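Local coordinates for protein esterase D (Cellvibrio japonicus, PDB 2W87) that binds glucuronic acid-containing sugars through this calcium-binding family 35 carbohydrate-binding module, part of a secreted enzyme probably involved in breaking down plant cell walls, at residues Leu71-Leu85 with Gln95-Asn107. Sequence-based numbering, arbitrary orientation.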
loop_
_atom_site.group_PDB
_atom_site.type_symbol
_atom_site.label_atom_id
_atom_site.label_comp_id
_atom_site.label_asym_id
_atom_site.label_seq_id
_atom_site.Cartn_x
_atom_site.Cartn_y
_atom_site.Cartn_z
ATOM N N LEU A 71 3.538 -6.626 4.677
ATOM C CA LEU A 71 4.166 -5.383 4.253
ATOM C C LEU A 71 5.631 -5.479 4.626
ATOM O O LEU A 71 5.950 -5.633 5.803
ATOM C CB LEU A 71 3.511 -4.171 4.923
ATOM C CG LEU A 71 4.070 -2.838 4.373
ATOM C CD1 LEU A 71 3.025 -1.764 4.305
ATOM C CD2 LEU A 71 5.267 -2.358 5.143
ATOM N N VAL A 72 6.516 -5.401 3.632
ATOM C CA VAL A 72 7.956 -5.551 3.882
ATOM C C VAL A 72 8.691 -4.315 3.388
ATOM O O VAL A 72 8.278 -3.671 2.425
ATOM C CB VAL A 72 8.572 -6.846 3.263
ATOM C CG1 VAL A 72 7.841 -8.082 3.789
ATOM C CG2 VAL A 72 8.555 -6.817 1.712
ATOM N N ILE A 73 9.771 -3.973 4.078
ATOM C CA ILE A 73 10.593 -2.842 3.697
ATOM C C ILE A 73 11.908 -3.387 3.160
ATOM O O ILE A 73 12.574 -4.202 3.813
ATOM C CB ILE A 73 10.817 -1.915 4.871
ATOM C CG1 ILE A 73 9.473 -1.409 5.394
ATOM C CG2 ILE A 73 11.693 -0.760 4.486
ATOM C CD1 ILE A 73 9.606 -0.438 6.549
ATOM N N ASN A 74 12.272 -2.962 1.965
ATOM C CA ASN A 74 13.493 -3.416 1.317
ATOM C C ASN A 74 13.621 -4.944 1.234
ATOM O O ASN A 74 14.655 -5.523 1.535
ATOM C CB ASN A 74 14.684 -2.752 1.985
ATOM C CG ASN A 74 14.742 -1.270 1.695
ATOM O OD1 ASN A 74 14.193 -0.786 0.681
ATOM N ND2 ASN A 74 15.416 -0.536 2.562
ATOM N N GLY A 75 12.560 -5.567 0.756
ATOM C CA GLY A 75 12.566 -6.999 0.445
ATOM C C GLY A 75 12.718 -7.794 1.720
ATOM O O GLY A 75 13.255 -8.905 1.707
ATOM N N GLY A 76 12.301 -7.211 2.839
ATOM C CA GLY A 76 12.314 -7.941 4.098
ATOM C C GLY A 76 13.579 -7.717 4.902
ATOM O O GLY A 76 13.623 -8.041 6.084
ATOM N N SER A 77 14.598 -7.135 4.283
ATOM C CA SER A 77 15.831 -6.823 4.971
ATOM C C SER A 77 15.653 -5.776 6.059
ATOM O O SER A 77 16.382 -5.791 7.042
ATOM C CB SER A 77 16.893 -6.340 4.000
ATOM O OG SER A 77 17.320 -7.420 3.199
ATOM N N ASN A 78 14.698 -4.873 5.885
ATOM C CA ASN A 78 14.482 -3.800 6.838
ATOM C C ASN A 78 13.101 -3.823 7.517
ATOM O O ASN A 78 12.680 -2.823 8.088
ATOM C CB ASN A 78 14.733 -2.451 6.156
ATOM C CG ASN A 78 16.195 -2.253 5.765
ATOM O OD1 ASN A 78 16.523 -1.985 4.600
ATOM N ND2 ASN A 78 17.085 -2.403 6.741
ATOM N N GLY A 79 12.395 -4.950 7.486
ATOM C CA GLY A 79 11.149 -5.042 8.268
ATOM C C GLY A 79 10.054 -5.834 7.595
ATOM O O GLY A 79 9.871 -5.732 6.377
ATOM N N ASN A 80 9.338 -6.629 8.398
ATOM C CA ASN A 80 8.241 -7.467 7.951
ATOM C C ASN A 80 7.011 -7.277 8.843
ATOM O O ASN A 80 7.073 -7.516 10.014
ATOM C CB ASN A 80 8.652 -8.928 7.940
ATOM C CG ASN A 80 9.846 -9.190 7.030
ATOM O OD1 ASN A 80 9.683 -9.608 5.897
ATOM N ND2 ASN A 80 11.057 -8.933 7.533
ATOM N N TYR A 81 5.915 -6.792 8.267
ATOM C CA TYR A 81 4.754 -6.375 9.028
ATOM C C TYR A 81 3.521 -7.025 8.464
ATOM O O TYR A 81 3.522 -7.499 7.315
ATOM C CB TYR A 81 4.576 -4.862 8.922
ATOM C CG TYR A 81 5.705 -4.043 9.509
ATOM C CD1 TYR A 81 5.628 -3.579 10.809
ATOM C CD2 TYR A 81 6.817 -3.701 8.751
ATOM C CE1 TYR A 81 6.641 -2.822 11.352
ATOM C CE2 TYR A 81 7.838 -2.973 9.294
ATOM C CZ TYR A 81 7.731 -2.522 10.590
ATOM O OH TYR A 81 8.751 -1.778 11.137
ATOM N N THR A 82 2.452 -7.016 9.251
ATOM C CA THR A 82 1.186 -7.586 8.822
ATOM C C THR A 82 0.162 -6.462 8.755
ATOM O O THR A 82 0.141 -5.631 9.650
ATOM C CB THR A 82 0.728 -8.684 9.799
ATOM O OG1 THR A 82 0.593 -8.133 11.118
ATOM C CG2 THR A 82 1.749 -9.828 9.822
ATOM N N VAL A 83 -0.666 -6.421 7.698
ATOM C CA VAL A 83 -1.693 -5.393 7.548
ATOM C C VAL A 83 -3.033 -6.094 7.417
ATOM O O VAL A 83 -3.214 -6.909 6.533
ATOM C CB VAL A 83 -1.451 -4.504 6.302
ATOM C CG1 VAL A 83 -2.499 -3.426 6.186
ATOM C CG2 VAL A 83 -0.065 -3.859 6.358
ATOM N N SER A 84 -3.944 -5.796 8.331
ATOM C CA SER A 84 -5.273 -6.410 8.325
ATOM C C SER A 84 -6.172 -5.622 7.404
ATOM O O SER A 84 -6.293 -4.403 7.565
ATOM C CB SER A 84 -5.867 -6.385 9.724
ATOM O OG SER A 84 -5.048 -7.098 10.627
ATOM N N LEU A 85 -6.841 -6.320 6.496
ATOM C CA LEU A 85 -7.653 -5.698 5.453
ATOM C C LEU A 85 -9.016 -6.411 5.344
ATOM O O LEU A 85 -9.283 -7.161 4.412
ATOM C CB LEU A 85 -6.875 -5.742 4.140
ATOM C CG LEU A 85 -5.561 -4.929 4.127
ATOM C CD1 LEU A 85 -4.720 -5.228 2.854
ATOM C CD2 LEU A 85 -5.822 -3.441 4.234
ATOM N N GLN A 95 -12.037 2.283 3.095
ATOM C CA GLN A 95 -11.665 2.446 4.498
ATOM C C GLN A 95 -10.128 2.576 4.557
ATOM O O GLN A 95 -9.429 2.468 3.525
ATOM C CB GLN A 95 -12.171 1.255 5.306
ATOM C CG GLN A 95 -13.648 1.073 5.280
ATOM C CD GLN A 95 -14.460 2.215 5.859
ATOM O OE1 GLN A 95 -13.941 3.099 6.536
ATOM N NE2 GLN A 95 -15.756 2.199 5.589
ATOM N N THR A 96 -9.602 2.788 5.752
ATOM C CA THR A 96 -8.170 2.797 5.920
ATOM C C THR A 96 -7.703 1.733 6.892
ATOM O O THR A 96 -8.422 1.321 7.825
ATOM C CB THR A 96 -7.628 4.157 6.386
ATOM O OG1 THR A 96 -8.229 4.527 7.633
ATOM C CG2 THR A 96 -7.884 5.248 5.332
ATOM N N ALA A 97 -6.474 1.295 6.667
ATOM C CA ALA A 97 -5.760 0.484 7.635
ATOM C C ALA A 97 -4.510 1.276 7.979
ATOM O O ALA A 97 -3.923 1.918 7.123
ATOM C CB ALA A 97 -5.400 -0.882 7.067
ATOM N N THR A 98 -4.097 1.236 9.238
ATOM C CA THR A 98 -2.908 1.987 9.625
ATOM C C THR A 98 -1.947 1.084 10.354
ATOM O O THR A 98 -2.361 0.270 11.181
ATOM C CB THR A 98 -3.241 3.217 10.496
ATOM O OG1 THR A 98 -2.044 3.978 10.726
ATOM C CG2 THR A 98 -3.845 2.778 11.829
ATOM N N ILE A 99 -0.665 1.246 10.036
ATOM C CA ILE A 99 0.397 0.515 10.692
ATOM C C ILE A 99 1.580 1.463 10.929
ATOM O O ILE A 99 1.878 2.318 10.082
ATOM C CB ILE A 99 0.814 -0.709 9.860
ATOM C CG1 ILE A 99 1.853 -1.546 10.601
ATOM C CG2 ILE A 99 1.321 -0.304 8.492
ATOM C CD1 ILE A 99 1.781 -2.981 10.270
ATOM N N ASP A 100 2.194 1.356 12.101
ATOM C CA ASP A 100 3.431 2.069 12.349
ATOM C C ASP A 100 4.608 1.195 11.914
ATOM O O ASP A 100 4.639 -0.003 12.155
ATOM C CB ASP A 100 3.563 2.464 13.812
ATOM C CG ASP A 100 2.729 3.700 14.173
ATOM O OD1 ASP A 100 2.030 4.265 13.316
ATOM O OD2 ASP A 100 2.797 4.126 15.335
ATOM N N VAL A 101 5.583 1.809 11.256
ATOM C CA VAL A 101 6.709 1.062 10.733
ATOM C C VAL A 101 7.950 1.890 10.952
ATOM O O VAL A 101 7.867 3.106 11.047
ATOM C CB VAL A 101 6.615 0.789 9.221
ATOM C CG1 VAL A 101 5.327 0.063 8.878
ATOM C CG2 VAL A 101 6.741 2.085 8.411
ATOM N N ASP A 102 9.091 1.215 11.013
ATOM C CA ASP A 102 10.360 1.904 11.169
ATOM C C ASP A 102 11.018 1.956 9.812
ATOM O O ASP A 102 11.420 0.924 9.266
ATOM C CB ASP A 102 11.235 1.187 12.186
ATOM C CG ASP A 102 10.950 1.650 13.606
ATOM O OD1 ASP A 102 11.307 2.810 13.931
ATOM O OD2 ASP A 102 10.363 0.877 14.391
ATOM N N LEU A 103 11.106 3.156 9.266
ATOM C CA LEU A 103 11.815 3.376 8.018
ATOM C C LEU A 103 13.296 3.577 8.298
ATOM O O LEU A 103 13.682 4.103 9.351
ATOM C CB LEU A 103 11.258 4.579 7.260
ATOM C CG LEU A 103 9.801 4.564 6.775
ATOM C CD1 LEU A 103 9.553 5.724 5.808
ATOM C CD2 LEU A 103 9.417 3.277 6.115
ATOM N N VAL A 104 14.126 3.134 7.362
ATOM C CA VAL A 104 15.566 3.365 7.437
ATOM C C VAL A 104 15.904 4.703 6.779
ATOM O O VAL A 104 15.183 5.189 5.895
ATOM C CB VAL A 104 16.386 2.239 6.761
ATOM C CG1 VAL A 104 16.056 0.881 7.388
ATOM C CG2 VAL A 104 16.144 2.202 5.269
ATOM N N GLN A 105 17.015 5.304 7.193
ATOM C CA GLN A 105 17.498 6.501 6.531
ATOM C C GLN A 105 17.756 6.134 5.065
ATOM O O GLN A 105 18.327 5.070 4.777
ATOM C CB GLN A 105 18.802 6.961 7.185
ATOM C CG GLN A 105 19.261 8.289 6.726
ATOM C CD GLN A 105 20.631 8.641 7.291
ATOM O OE1 GLN A 105 21.521 7.786 7.400
ATOM N NE2 GLN A 105 20.812 9.898 7.622
ATOM N N GLY A 106 17.319 6.980 4.140
ATOM C CA GLY A 106 17.489 6.681 2.717
ATOM C C GLY A 106 16.291 6.000 2.095
ATOM O O GLY A 106 15.169 6.297 2.448
ATOM N N ASN A 107 16.535 5.075 1.178
ATOM C CA ASN A 107 15.457 4.511 0.366
ATOM C C ASN A 107 14.778 3.376 1.078
ATOM O O ASN A 107 15.448 2.517 1.652
ATOM C CB ASN A 107 15.997 3.985 -0.956
ATOM C CG ASN A 107 14.965 4.015 -2.050
ATOM O OD1 ASN A 107 14.332 5.052 -2.274
ATOM N ND2 ASN A 107 14.785 2.879 -2.752
HETATM O O HOH W 1 15.972 0.496 -1.304
HETATM O O HOH W 2 11.207 -1.647 9.687
HETATM O O HOH W 3 8.670 -1.559 13.894
#
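Tyr81 lies across Val101, whose CG1 sits 3.8 Å from the ring centroid and 5° off the ring normal, a CH-pi contact over one face. With CG anti to the carbonyl carbon (chi1 -63°), the ring reaches along strand 95-103 until its hydroxyl takes a nearly straight bond from the backbone, Asp102 N to Tyr81 OH at 3.0 Å (168°). The bond at the hydroxyl and the methyl over the face hold the ring against the strand. At the root of the ring, the long branch of Ile99 extends anti to its backbone N and sets CD1 3.6 Å from Tyr81 CB. Tight packing continues inward, where Ile73 CD1 meets Leu103 CD2 at 3.7 Å, crossing at about a right angle; near the start of strand 95-103, the buried Val83 and Leu85 close on Ala97 CB. Toward solvent the contact is looser and wetter. One water links Tyr81 OH to the carbonyls of Asn78 and Asp102, and a second joins the hydroxyl to Asp102 OD2. At the hairpin end, Asn74 ND2 donates in its amide plane to Asn107 O (3.2 Å) and to Asn78 OD1 (2.7 Å), tying the type I' turn to strand 106-114. The 71-83 hairpin belongs to one sheet and strand 95-103 edges the other; their side chains close one edge of the beta-sandwich without backbone pairing, in the jelly-roll fold of family 35 carbohydrate-binding modules.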